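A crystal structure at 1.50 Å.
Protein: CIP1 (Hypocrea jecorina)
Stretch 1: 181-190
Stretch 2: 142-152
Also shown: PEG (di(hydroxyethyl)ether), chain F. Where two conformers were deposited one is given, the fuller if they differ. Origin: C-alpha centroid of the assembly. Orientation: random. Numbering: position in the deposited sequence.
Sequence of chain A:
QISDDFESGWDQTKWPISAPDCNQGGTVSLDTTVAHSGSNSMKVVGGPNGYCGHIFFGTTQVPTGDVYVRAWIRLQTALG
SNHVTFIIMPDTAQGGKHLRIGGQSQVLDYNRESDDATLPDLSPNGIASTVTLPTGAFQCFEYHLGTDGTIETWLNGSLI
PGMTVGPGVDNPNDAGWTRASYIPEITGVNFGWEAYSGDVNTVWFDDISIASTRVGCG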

ATOM      1  N   SER A 181      -4.779 -14.035  16.442  1.00 31.02           N
ATOM      2  CA  SER A 181      -3.855 -12.993  16.849  0.75 30.56           C
ATOM      3  C   SER A 181      -2.912 -12.715  15.677  1.00 29.84           C
ATOM      4  O   SER A 181      -2.292 -13.636  15.135  1.00 30.24           O
ATOM      5  CB  SER A 181      -3.067 -13.445  18.080  0.75 30.79           C
ATOM      6  OG  SER A 181      -2.655 -12.341  18.868  0.75 31.67           O
ATOM      7  N   TYR A 182      -2.833 -11.452  15.272  1.00 28.08           N
ATOM      8  CA  TYR A 182      -1.951 -11.069  14.175  1.00 25.38           C
ATOM      9  C   TYR A 182      -1.204  -9.791  14.507  1.00 24.42           C
ATOM     10  O   TYR A 182      -1.814  -8.765  14.811  1.00 24.19           O
ATOM     11  CB  TYR A 182      -2.714 -10.920  12.850  1.00 25.08           C
ATOM     12  CG  TYR A 182      -1.862 -10.334  11.742  1.00 23.22           C
ATOM     13  CD1 TYR A 182      -0.862 -11.093  11.128  1.00 22.55           C
ATOM     14  CD2 TYR A 182      -2.038  -9.015  11.323  1.00 21.91           C
ATOM     15  CE1 TYR A 182      -0.072 -10.547  10.112  1.00 22.11           C
ATOM     16  CE2 TYR A 182      -1.253  -8.468  10.320  1.00 22.13           C
ATOM     17  CZ  TYR A 182      -0.279  -9.236   9.719  1.00 21.58           C
ATOM     18  OH  TYR A 182       0.506  -8.701   8.730  1.00 21.67           O
ATOM     19  N   ILE A 183       0.119  -9.871  14.463  1.00 22.55           N
ATOM     20  CA  ILE A 183       0.965  -8.697  14.610  1.00 21.66           C
ATOM     21  C   ILE A 183       1.920  -8.696  13.432  1.00 21.32           C
ATOM     22  O   ILE A 183       2.680  -9.649  13.264  1.00 21.21           O
ATOM     23  CB  ILE A 183       1.766  -8.698  15.942  1.00 21.19           C
ATOM     24  CG1 ILE A 183       0.807  -8.684  17.138  1.00 21.62           C
ATOM     25  CG2 ILE A 183       2.697  -7.497  16.007  1.00 21.11           C
ATOM     26  CD1 ILE A 183       1.466  -9.012  18.443  1.00 21.71           C
ATOM     27  N   PRO A 184       1.883  -7.634  12.597  1.00 20.83           N
ATOM     28  CA  PRO A 184       2.778  -7.628  11.441  1.00 20.55           C
ATOM     29  C   PRO A 184       4.238  -7.611  11.871  1.00 19.79           C
ATOM     30  O   PRO A 184       4.573  -7.031  12.904  1.00 19.45           O
ATOM     31  CB  PRO A 184       2.435  -6.309  10.730  1.00 20.51           C
ATOM     32  CG  PRO A 184       1.090  -5.939  11.204  1.00 22.22           C
ATOM     33  CD  PRO A 184       0.963  -6.483  12.605  1.00 20.86           C
ATOM     34  N   GLU A 185       5.089  -8.255  11.082  1.00 20.12           N
ATOM     35  CA  GLU A 185       6.532  -8.142  11.252  1.00 20.32           C
ATOM     36  C   GLU A 185       7.145  -8.040   9.864  1.00 19.45           C
ATOM     37  O   GLU A 185       7.705  -9.005   9.340  1.00 20.12           O
ATOM     38  CB  GLU A 185       7.094  -9.345  12.027  1.00 20.84           C
ATOM     39  CG  GLU A 185       8.469  -9.076  12.620  1.00 24.46           C
ATOM     40  CD  GLU A 185       9.064 -10.275  13.369  1.00 29.06           C
ATOM     41  OE1 GLU A 185       8.434 -11.354  13.404  1.00 31.19           O
ATOM     42  OE2 GLU A 185      10.181 -10.131  13.914  1.00 31.84           O
ATOM     43  N   ILE A 186       7.014  -6.866   9.248  1.00 18.19           N
ATOM     44  CA  ILE A 186       7.375  -6.752   7.837  1.00 17.10           C
ATOM     45  C   ILE A 186       8.883  -6.620   7.629  1.00 17.06           C
ATOM     46  O   ILE A 186       9.600  -6.127   8.493  1.00 17.59           O
ATOM     47  CB  ILE A 186       6.621  -5.604   7.089  1.00 16.34           C
ATOM     48  CG1 ILE A 186       7.054  -4.227   7.608  1.00 15.88           C
ATOM     49  CG2 ILE A 186       5.100  -5.829   7.116  1.00 16.39           C
ATOM     50  CD1 ILE A 186       6.714  -3.057   6.680  1.00 15.00           C
ATOM     51  N   THR A 187       9.341  -7.084   6.470  1.00 16.73           N
ATOM     52  CA  THR A 187      10.759  -7.011   6.126  1.00 17.57           C
ATOM     53  C   THR A 187      11.034  -6.147   4.896  1.00 17.14           C
ATOM     54  O   THR A 187      12.188  -5.952   4.529  1.00 17.53           O
ATOM     55  CB  THR A 187      11.383  -8.410   5.877  1.00 18.05           C
ATOM     56  OG1 THR A 187      10.678  -9.095   4.837  1.00 19.21           O
ATOM     57  CG2 THR A 187      11.399  -9.256   7.168  1.00 19.83           C
ATOM     58  N   GLY A 188       9.983  -5.622   4.270  1.00 15.87           N
ATOM     59  CA  GLY A 188      10.164  -4.765   3.108  1.00 14.94           C
ATOM     60  C   GLY A 188       8.873  -4.048   2.788  1.00 13.65           C
ATOM     61  O   GLY A 188       7.808  -4.426   3.280  1.00 14.05           O
ATOM     62  N   VAL A 189       8.982  -2.998   1.972  1.00 12.52           N
ATOM     63  CA  VAL A 189       7.821  -2.278   1.444  1.00 12.10           C
ATOM     64  C   VAL A 189       8.018  -2.108  -0.068  1.00 11.39           C
ATOM     65  O   VAL A 189       9.081  -1.661  -0.516  1.00 11.24           O
ATOM     66  CB  VAL A 189       7.605  -0.890   2.133  1.00 12.15           C
ATOM     67  CG1 VAL A 189       6.312  -0.262   1.656  1.00 12.12           C
ATOM     68  CG2 VAL A 189       7.578  -0.996   3.659  1.00 12.91           C
ATOM     69  N   ASN A 190       6.985  -2.449  -0.835  1.00 10.60           N
ATOM     70  CA  ASN A 190       7.002  -2.361  -2.294  1.00 10.49           C
ATOM     71  C   ASN A 190       5.765  -1.629  -2.776  1.00 10.08           C
ATOM     72  O   ASN A 190       4.668  -1.876  -2.274  1.00 10.91           O
ATOM     73  CB  ASN A 190       7.073  -3.758  -2.931  1.00 11.51           C
ATOM     74  CG  ASN A 190       8.263  -4.560  -2.438  1.00 14.00           C
ATOM     75  OD1 ASN A 190       9.332  -4.491  -3.022  1.00 17.10           O
ATOM     76  ND2 ASN A 190       8.091  -5.288  -1.332  1.00 15.74           N
TER
HETATM   77  C1  PEG F1223      12.146  -5.707  -1.770  1.00 29.26           C
HETATM   78  O1  PEG F1223      13.268  -4.822  -1.877  1.00 30.45           O
HETATM   79  C2  PEG F1223      11.327  -5.325  -0.550  1.00 28.73           C
HETATM   80  O2  PEG F1223      10.556  -6.446  -0.139  1.00 27.95           O
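Stretch 2, residues 142-152: EYHLGTDGTIE

No direct hydrogen bond joins the two stretches, although the CA atoms of Ile 183 and Gly 149 are only 4.6 Å apart; the polar link is a single water, which donates to Gly 149 O at 2.8 Å and to Tyr 182 O at 3.0 Å. Everything else is packing, and about 400 Å² is buried in all.

Stretch 2 is a hairpin. Strand 142-145 runs into a turn, and the chain returns as strand 151-152, the two arms being tied by His 144 N to Glu 152 O (2.8 Å), Glu 152 N to His 144 O (2.9 Å) and, nearer the turn, Gly 146 N to Thr 150 O (2.9 Å). Within the turn, Asp 148 OD1 accepts from both Thr 150 N (3.0 Å) and Thr 150 OG1 (2.6 Å). Gly 149, at phi 112° and psi -16°, adopts a conformation in which a CB would jam against the preceding carbonyl oxygen.

Stretch 1 is largely extended, with a break at Thr 187, and becomes strand at 189-190. It runs broadly and obliquely opposite to the first arm, splaying from 6.8 Å between Pro 184 CA and Leu 145 CA to 11.8 Å between Val 189 CA and Tyr 143 CA. Ile 183 rests on the backbone of the turn, with CG1 3.6 Å from Gly 149 N and CG2 3.5 Å from Thr 147 O. Deeper in, Pro 184 meets both arms, its CB 4.2 Å from Leu 145 CD1 and its CG 4.1 Å from Ile 151 CD1; the compact apolar ring fits this buried site. Leu 145 CD1 also meets Ile 186 CG2 at 3.8 Å, branched aliphatic groups that pack beside the proline without needing polar partners. The CA-to-CB bonds of Glu 185 and Asn 190 point away, whereas those of Ile 183, Pro 184, Ile 186 and Val 189 point toward the hairpin. Farther along, Val 189 CG1 lies 3.6 Å from Tyr 143 OH, a buried hydroxyl without a hydrogen-bonding partner in the model.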

ATOM      1  N   GLU A 142      -0.658   7.531   4.629  1.00  9.16           N
ATOM      2  CA  GLU A 142       0.254   7.082   5.667  0.50  9.19           C
ATOM      3  C   GLU A 142      -0.322   5.932   6.473  1.00  9.04           C
ATOM      4  O   GLU A 142      -1.540   5.804   6.656  1.00  9.02           O
ATOM      5  CB  GLU A 142       0.729   8.236   6.579  0.50  9.38           C
ATOM      6  CG  GLU A 142       1.695   7.752   7.678  0.50 10.22           C
ATOM      7  CD  GLU A 142       2.485   8.833   8.373  0.50 10.83           C
ATOM      8  OE1 GLU A 142       2.062  10.004   8.347  0.50 11.29           O
ATOM      9  OE2 GLU A 142       3.530   8.486   8.963  0.50  8.21           O
ATOM     10  N   TYR A 143       0.567   5.068   6.945  1.00  8.73           N
ATOM     11  CA  TYR A 143       0.163   4.017   7.860  1.00  9.25           C
ATOM     12  C   TYR A 143       1.234   3.722   8.891  1.00  9.42           C
ATOM     13  O   TYR A 143       2.417   4.060   8.711  1.00  9.92           O
ATOM     14  CB  TYR A 143      -0.319   2.748   7.151  1.00  9.17           C
ATOM     15  CG  TYR A 143       0.681   2.076   6.253  1.00  9.73           C
ATOM     16  CD1 TYR A 143       0.852   2.514   4.932  1.00  9.82           C
ATOM     17  CD2 TYR A 143       1.421   0.982   6.696  1.00 10.65           C
ATOM     18  CE1 TYR A 143       1.762   1.914   4.092  1.00 10.40           C
ATOM     19  CE2 TYR A 143       2.342   0.361   5.846  1.00 11.82           C
ATOM     20  CZ  TYR A 143       2.490   0.826   4.545  1.00 10.37           C
ATOM     21  OH  TYR A 143       3.389   0.232   3.690  1.00 11.66           O
ATOM     22  N   HIS A 144       0.778   3.115   9.975  1.00 10.40           N
ATOM     23  CA  HIS A 144       1.621   2.750  11.099  1.00 11.43           C
ATOM     24  C   HIS A 144       1.356   1.294  11.447  1.00 11.28           C
ATOM     25  O   HIS A 144       0.211   0.906  11.668  1.00 12.41           O
ATOM     26  CB  HIS A 144       1.251   3.627  12.297  1.00 12.27           C
ATOM     27  CG  HIS A 144       1.883   3.202  13.585  1.00 14.05           C
ATOM     28  ND1 HIS A 144       1.201   3.212  14.783  1.00 16.35           N
ATOM     29  CD2 HIS A 144       3.133   2.764  13.864  1.00 15.37           C
ATOM     30  CE1 HIS A 144       2.005   2.797  15.748  1.00 15.30           C
ATOM     31  NE2 HIS A 144       3.183   2.518  15.218  1.00 16.10           N
ATOM     32  N   LEU A 145       2.419   0.491  11.476  1.00 12.44           N
ATOM     33  CA  LEU A 145       2.356  -0.877  11.971  1.00 12.61           C
ATOM     34  C   LEU A 145       3.051  -0.889  13.330  1.00 13.85           C
ATOM     35  O   LEU A 145       4.222  -0.553  13.435  1.00 13.75           O
ATOM     36  CB  LEU A 145       3.062  -1.838  11.003  1.00 12.64           C
ATOM     37  CG  LEU A 145       2.623  -1.788   9.529  1.00 12.39           C
ATOM     38  CD1 LEU A 145       3.408  -2.800   8.698  1.00 14.88           C
ATOM     39  CD2 LEU A 145       1.124  -2.028   9.367  1.00 14.99           C
ATOM     40  N   GLY A 146       2.311  -1.240  14.377  1.00 13.88           N
ATOM     41  CA  GLY A 146       2.854  -1.248  15.728  1.00 16.04           C
ATOM     42  C   GLY A 146       3.398  -2.599  16.112  1.00 16.48           C
ATOM     43  O   GLY A 146       3.519  -3.490  15.277  1.00 17.67           O
ATOM     44  N   THR A 147       3.726  -2.749  17.394  1.00 17.55           N
ATOM     45  CA  THR A 147       4.296  -4.001  17.878  1.00 18.29           C
ATOM     46  C   THR A 147       3.303  -4.844  18.676  1.00 18.25           C
ATOM     47  O   THR A 147       3.612  -5.974  19.051  1.00 19.10           O
ATOM     48  CB  THR A 147       5.536  -3.744  18.767  1.00 18.39           C
ATOM     49  OG1 THR A 147       5.154  -2.932  19.884  1.00 19.22           O
ATOM     50  CG2 THR A 147       6.660  -3.037  17.973  1.00 20.57           C
ATOM     51  N   ASP A 148       2.120  -4.296  18.933  1.00 17.27           N
ATOM     52  CA  ASP A 148       1.123  -4.976  19.769  1.00 17.26           C
ATOM     53  C   ASP A 148      -0.161  -5.373  19.026  1.00 16.71           C
ATOM     54  O   ASP A 148      -1.133  -5.807  19.649  1.00 16.97           O
ATOM     55  CB  ASP A 148       0.783  -4.103  20.984  1.00 16.95           C
ATOM     56  CG  ASP A 148       0.312  -2.712  20.596  1.00 18.39           C
ATOM     57  OD1 ASP A 148       0.006  -2.482  19.399  1.00 18.02           O
ATOM     58  OD2 ASP A 148       0.241  -1.838  21.465  1.00 18.23           O
ATOM     59  N   GLY A 149      -0.160  -5.237  17.698  1.00 16.39           N
ATOM     60  CA  GLY A 149      -1.357  -5.492  16.901  1.00 15.78           C
ATOM     61  C   GLY A 149      -1.919  -4.222  16.287  1.00 14.86           C
ATOM     62  O   GLY A 149      -2.747  -4.297  15.368  1.00 14.99           O
ATOM     63  N   THR A 150      -1.485  -3.072  16.808  1.00 13.99           N
ATOM     64  CA  THR A 150      -1.921  -1.763  16.316  1.00 14.10           C
ATOM     65  C   THR A 150      -1.599  -1.596  14.841  1.00 13.70           C
ATOM     66  O   THR A 150      -0.488  -1.868  14.400  1.00 14.05           O
ATOM     67  CB  THR A 150      -1.249  -0.607  17.087  1.00 14.67           C
ATOM     68  OG1 THR A 150      -1.642  -0.675  18.465  1.00 17.00           O
ATOM     69  CG2 THR A 150      -1.632   0.750  16.503  1.00 15.85           C
ATOM     70  N   ILE A 151      -2.608  -1.171  14.090  1.00 12.54           N
ATOM     71  CA  ILE A 151      -2.421  -0.692  12.723  1.00 12.45           C
ATOM     72  C   ILE A 151      -3.222   0.591  12.630  1.00 12.23           C
ATOM     73  O   ILE A 151      -4.386   0.640  13.032  1.00 11.86           O
ATOM     74  CB  ILE A 151      -2.918  -1.689  11.683  1.00 12.53           C
ATOM     75  CG1 ILE A 151      -2.113  -2.987  11.769  1.00 13.50           C
ATOM     76  CG2 ILE A 151      -2.825  -1.048  10.269  1.00 13.04           C
ATOM     77  CD1 ILE A 151      -2.551  -4.085  10.811  1.00 15.56           C
ATOM     78  N   GLU A 152      -2.602   1.646  12.121  1.00 11.50           N
ATOM     79  CA  GLU A 152      -3.324   2.904  11.927  1.00 11.69           C
ATOM     80  C   GLU A 152      -3.126   3.357  10.488  1.00 11.16           C
ATOM     81  O   GLU A 152      -2.063   3.126   9.908  1.00 10.96           O
ATOM     82  CB  GLU A 152      -2.804   3.980  12.871  1.00 12.32           C
ATOM     83  CG  GLU A 152      -2.948   3.640  14.356  1.00 15.07           C
ATOM     84  CD  GLU A 152      -2.295   4.693  15.229  1.00 20.30           C
ATOM     85  OE1 GLU A 152      -1.052   4.817  15.188  1.00 19.93           O
ATOM     86  OE2 GLU A 152      -3.023   5.412  15.948  1.00 23.71           O
TER
HETATM   87  O   HOH W   1      -3.113  -6.368  13.482  1.00 19.55           O